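Local coordinates for hypothetical conserved protein (Geobacillus kaustophilus, PDB 2R5X) that is of unknown function and belongs to the YugN-like family, a single chain in which helices pack against an antiparallel beta-sheet, at residues A110-K113 with S114-K118; K4-T8 with G9-Q13. The protein carries 1 engineered substitution. One frame throughout, in Å; residues are numbered along the deposited sequence.

Interaction 1 of 2, residues A110-K113 with S114-K118; sequences AQVK and SELEK
Lys-113 and Glu-117 meet one turn apart on the helix. Their side chains cross at a slant, and Lys-113 NZ lies 3.4 Å from Glu-117 OE2. The contact counts as a salt bridge, but its hydrogen bond is weak and Glu-117 is poorly ordered. The lysine chain starts with CG anti to its backbone N (chi1 179°) and bends at chi2. CE then also passes the glutamate, 3.9 Å from Glu-117 CG. The ammonium has firmer partners in the loop beside the helix, Gln-13 OE1 and Gly-9 O. Replacing Lys-113 by a methionine would probably leave those two oxygens without this donor and Glu-117 with one positive partner fewer. On the buried face Val-112 and Leu-116 run alongside each other. Val-112 CG1 comes 4.1 Å from Leu-116 CD1. This i to i+4 spacing is that of the alpha-helix, here the last turns of helix 99-117. Four backbone bonds carry it, from Ser-114 N to Ala-110 O (2.9 Å) through to Glu-117 N to Lys-113 O (3.0 Å). Glu-115 CG packs 3.2 Å from Gln-111 O. The carboxylate of Glu-115 is shared between two cations. Its OE2 takes a 3.0 Å bond from Lys-118 NZ, which arrives on the syn side, 23° out of the carboxylate plane. Its OE1 pairs with Arg-26 of helix 17-26. From the same helix Met-24 touches Val-112 and Ile-23 touches Leu-116, while Leu-10 packs on Leu-116 from the loop.

Interaction 2 of 2, residues K4-T8 with G9-Q13; sequences KFENT and GLENQ
Thr-8 and Leu-10 make the one direct hydrogen bond between residues 4-8 and 9-13. Leu-10 N donates to Thr-8 OG1 at 3.2 Å, nearly straight at 162°. The threonine hydroxyl sits between its backbone N and carbonyl carbon (chi1 63°), and this turns it forward over the next residues. Van der Waals contact follows from the same pose: Leu-10 CG lies 3.3 Å from Thr-8 OG1. Gly-9, between Thr-8 and Leu-10, has a backbone conformation with positive phi. A beta carbon there would collide with Thr-8 O.

Water bonding joins the rest. One water is bonded to Phe-5 O (2.6 Å), to Glu-11 OE2 (2.8 Å) and to Thr-8 OG1 (2.7 Å). A second water accepts from Asn-7 N at 2.8 Å and lies between Glu-11 OE2 and Glu-6 OE1. Both waters bridge the bend of the loop between strands 3-4 and 14-16. The bend of Glu-11 at chi2 (96°) brings its carboxylate back toward both of them. Thr-77 OG1 of strand 71-84 is a further partner of Glu-11 OE2.

Charge is the remaining term. Glu-6 OE1 and Glu-11 OE2 stand 4.3 Å apart, two like charges. The water between them probably eases their repulsion, so this turn likely depends on bound solvent as well as on its own hydrogen bond.

From the N terminus, the chain leaves strand 3-4 and makes the turn of interaction 2 before entering strand 14-16. Both strands pair with strand 71-84. Interaction 1 comes about a hundred residues later, near the end of helix 99-117. The two are in series: neither encloses nor crosses the other, and each is local. They meet in space, with centres about 11 Å apart. Besides the reach of the Lys-113 ammonium to the loop, Lys-113 CG packs 3.5 Å from Thr-8 O, while Leu-116 CD1 packs 3.7 Å from Gln-13 NE2. This joins the C-terminal helix to the N-terminal loop at the edge of the sheet.

Interaction 1 of 2, residues A110-K113 with S114-K118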
loop_
_atom_site.group_PDB
_atom_site.type_symbol
_atom_site.label_atom_id
_atom_site.label_comp_id
_atom_site.label_asym_id
_atom_site.label_seq_id
_atom_site.Cartn_x
_atom_site.Cartn_y
_atom_site.Cartn_z
ATOM N N ALA A 110 3.304 9.154 -2.978
ATOM C CA ALA A 110 3.402 10.562 -2.560
ATOM C C ALA A 110 2.060 11.115 -2.077
ATOM O O ALA A 110 2.000 11.859 -1.096
ATOM C CB ALA A 110 3.940 11.411 -3.691
ATOM N N GLN A 111 0.977 10.740 -2.748
ATOM C CA GLN A 111 -0.331 11.181 -2.297
ATOM C C GLN A 111 -0.849 10.371 -1.111
ATOM O O GLN A 111 -1.619 10.892 -0.317
ATOM C CB GLN A 111 -1.346 11.304 -3.443
ATOM C CG GLN A 111 -1.789 10.016 -4.106
ATOM C CD GLN A 111 -2.549 10.258 -5.401
ATOM O OE1 GLN A 111 -2.143 9.797 -6.472
ATOM N NE2 GLN A 111 -3.649 10.988 -5.309
ATOM N N VAL A 112 -0.409 9.121 -0.973
ATOM C CA VAL A 112 -0.652 8.371 0.266
ATOM C C VAL A 112 -0.033 9.150 1.434
ATOM O O VAL A 112 -0.710 9.445 2.414
ATOM C CB VAL A 112 -0.092 6.913 0.209
ATOM C CG1 VAL A 112 -0.124 6.265 1.579
ATOM C CG2 VAL A 112 -0.880 6.067 -0.776
ATOM N N LYS A 113 1.241 9.509 1.292
ATOM C CA LYS A 113 1.973 10.247 2.320
ATOM C C LYS A 113 1.341 11.611 2.651
ATOM O O LYS A 113 1.196 11.949 3.827
ATOM C CB LYS A 113 3.447 10.394 1.917
ATOM C CG LYS A 113 4.324 11.172 2.898
ATOM C CD LYS A 113 4.505 10.449 4.221
ATOM C CE LYS A 113 5.234 11.339 5.218
ATOM N NZ LYS A 113 5.645 10.608 6.447
ATOM N N SER A 114 0.951 12.356 1.612
ATOM C CA SER A 114 0.310 13.670 1.751
ATOM C C SER A 114 -1.010 13.590 2.510
ATOM O O SER A 114 -1.297 14.432 3.359
ATOM C CB SER A 114 0.076 14.298 0.370
ATOM O OG SER A 114 -0.588 15.548 0.465
ATOM N N GLU A 115 -1.814 12.574 2.189
ATOM C CA GLU A 115 -3.087 12.346 2.883
ATOM C C GLU A 115 -2.900 11.966 4.354
ATOM O O GLU A 115 -3.705 12.360 5.198
ATOM C CB GLU A 115 -3.952 11.292 2.174
ATOM C CG GLU A 115 -4.540 11.728 0.825
ATOM C CD GLU A 115 -5.213 13.095 0.870
ATOM O OE1 GLU A 115 -6.255 13.237 1.547
ATOM O OE2 GLU A 115 -4.694 14.024 0.219
ATOM N N LEU A 116 -1.843 11.213 4.659
ATOM C CA LEU A 116 -1.561 10.826 6.042
ATOM C C LEU A 116 -1.038 12.005 6.864
ATOM O O LEU A 116 -1.339 12.116 8.051
ATOM C CB LEU A 116 -0.588 9.638 6.106
ATOM C CG LEU A 116 -1.065 8.265 5.597
ATOM C CD1 LEU A 116 0.114 7.328 5.503
ATOM C CD2 LEU A 116 -2.145 7.647 6.472
ATOM N N GLU A 117 -0.276 12.886 6.215
ATOM C CA GLU A 117 0.242 14.111 6.841
ATOM C C GLU A 117 -0.855 15.108 7.224
ATOM O O GLU A 117 -0.694 15.880 8.173
ATOM C CB GLU A 117 1.272 14.794 5.931
ATOM C CG GLU A 117 2.673 14.173 5.959
ATOM C CD GLU A 117 3.376 14.325 7.306
ATOM O OE1 GLU A 117 3.258 15.398 7.937
ATOM O OE2 GLU A 117 4.058 13.368 7.732
ATOM N N LYS A 118 -1.970 15.069 6.494
ATOM C CA LYS A 118 -3.096 15.980 6.712
ATOM C C LYS A 118 -3.907 15.667 7.964
ATOM O O LYS A 118 -4.656 16.515 8.450
ATOM C CB LYS A 118 -4.026 15.976 5.501
ATOM C CG LYS A 118 -3.505 16.758 4.319
ATOM C CD LYS A 118 -4.370 16.512 3.102
ATOM C CE LYS A 118 -3.894 17.351 1.944
ATOM N NZ LYS A 118 -4.631 17.020 0.712
#

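Interaction 2 of 2, residues K4-T8 with G9-Q13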
loop_
_atom_site.group_PDB
_atom_site.type_symbol
_atom_site.label_atom_id
_atom_site.label_comp_id
_atom_site.label_asym_id
_atom_site.label_seq_id
_atom_site.Cartn_x
_atom_site.Cartn_y
_atom_site.Cartn_z
ATOM N N LYS A 4 10.989 -2.408 -4.477
ATOM C CA LYS A 4 10.576 -1.701 -3.273
ATOM C C LYS A 4 10.645 -0.206 -3.526
ATOM O O LYS A 4 11.350 0.246 -4.426
ATOM C CB LYS A 4 11.462 -2.084 -2.079
ATOM C CG LYS A 4 11.420 -3.571 -1.734
ATOM C CD LYS A 4 11.931 -3.851 -0.336
ATOM C CE LYS A 4 10.803 -3.871 0.679
ATOM N NZ LYS A 4 11.244 -4.392 2.006
ATOM N N PHE A 5 9.898 0.556 -2.736
ATOM C CA PHE A 5 9.963 2.005 -2.805
ATOM C C PHE A 5 10.439 2.556 -1.471
ATOM O O PHE A 5 9.696 2.574 -0.481
ATOM C CB PHE A 5 8.609 2.597 -3.189
ATOM C CG PHE A 5 8.082 2.098 -4.500
ATOM C CD1 PHE A 5 8.380 2.770 -5.684
ATOM C CD2 PHE A 5 7.286 0.956 -4.551
ATOM C CE1 PHE A 5 7.903 2.305 -6.892
ATOM C CE2 PHE A 5 6.809 0.483 -5.750
ATOM C CZ PHE A 5 7.118 1.162 -6.923
ATOM N N GLU A 6 11.697 2.978 -1.456
ATOM C CA GLU A 6 12.317 3.554 -0.271
ATOM C C GLU A 6 12.085 5.061 -0.215
ATOM O O GLU A 6 11.756 5.683 -1.231
ATOM C CB GLU A 6 13.825 3.255 -0.248
ATOM C CG GLU A 6 14.212 1.769 -0.365
ATOM C CD GLU A 6 13.859 0.931 0.858
ATOM O OE1 GLU A 6 13.714 1.491 1.966
ATOM O OE2 GLU A 6 13.734 -0.304 0.707
ATOM N N ASN A 7 12.250 5.635 0.976
ATOM C CA ASN A 7 12.161 7.087 1.197
ATOM C C ASN A 7 10.826 7.747 0.832
ATOM O O ASN A 7 10.794 8.912 0.437
ATOM C CB ASN A 7 13.336 7.831 0.537
ATOM C CG ASN A 7 14.677 7.211 0.867
ATOM O OD1 ASN A 7 15.078 7.135 2.030
ATOM N ND2 ASN A 7 15.381 6.761 -0.163
ATOM N N THR A 8 9.728 7.009 0.981
ATOM C CA THR A 8 8.390 7.587 0.840
ATOM C C THR A 8 7.976 8.320 2.122
ATOM O O THR A 8 7.079 9.161 2.107
ATOM C CB THR A 8 7.325 6.508 0.553
ATOM O OG1 THR A 8 7.256 5.605 1.668
ATOM C CG2 THR A 8 7.642 5.735 -0.746
ATOM N N GLY A 9 8.618 7.967 3.234
ATOM C CA GLY A 9 8.275 8.505 4.547
ATOM C C GLY A 9 7.201 7.730 5.298
ATOM O O GLY A 9 6.881 8.062 6.445
ATOM N N LEU A 10 6.649 6.696 4.661
ATOM C CA LEU A 10 5.478 5.985 5.194
ATOM C C LEU A 10 5.772 5.178 6.452
ATOM O O LEU A 10 4.918 5.054 7.332
ATOM C CB LEU A 10 4.829 5.099 4.116
ATOM C CG LEU A 10 4.180 5.850 2.941
ATOM C CD1 LEU A 10 3.522 4.896 1.956
ATOM C CD2 LEU A 10 3.174 6.855 3.442
ATOM N N GLU A 11 6.995 4.660 6.544
ATOM C CA GLU A 11 7.393 3.791 7.653
ATOM C C GLU A 11 7.661 4.561 8.953
ATOM O O GLU A 11 7.961 3.951 9.983
ATOM C CB GLU A 11 8.646 2.976 7.282
ATOM C CG GLU A 11 8.619 2.276 5.918
ATOM C CD GLU A 11 9.308 3.075 4.815
ATOM O OE1 GLU A 11 9.132 4.308 4.755
ATOM O OE2 GLU A 11 10.022 2.466 3.997
ATOM N N ASN A 12 7.555 5.889 8.900
ATOM C CA ASN A 12 7.966 6.765 10.008
ATOM C C ASN A 12 6.831 7.258 10.907
ATOM O O ASN A 12 7.087 7.915 11.921
ATOM C CB ASN A 12 8.766 7.968 9.481
ATOM C CG ASN A 12 10.046 7.562 8.757
ATOM O OD1 ASN A 12 10.707 6.586 9.122
ATOM N ND2 ASN A 12 10.405 8.324 7.727
ATOM N N GLN A 13 5.590 6.957 10.536
ATOM C CA GLN A 13 4.445 7.336 11.358
ATOM C C GLN A 13 3.330 6.286 11.342
ATOM O O GLN A 13 3.195 5.509 10.396
ATOM C CB GLN A 13 3.920 8.738 10.983
ATOM C CG GLN A 13 2.825 8.790 9.907
ATOM C CD GLN A 13 3.316 8.383 8.530
ATOM O OE1 GLN A 13 4.145 9.063 7.926
ATOM N NE2 GLN A 13 2.794 7.276 8.022
HETATM O O HOH W 1 9.387 3.991 1.692
HETATM O O HOH W 2 12.482 3.751 3.028
#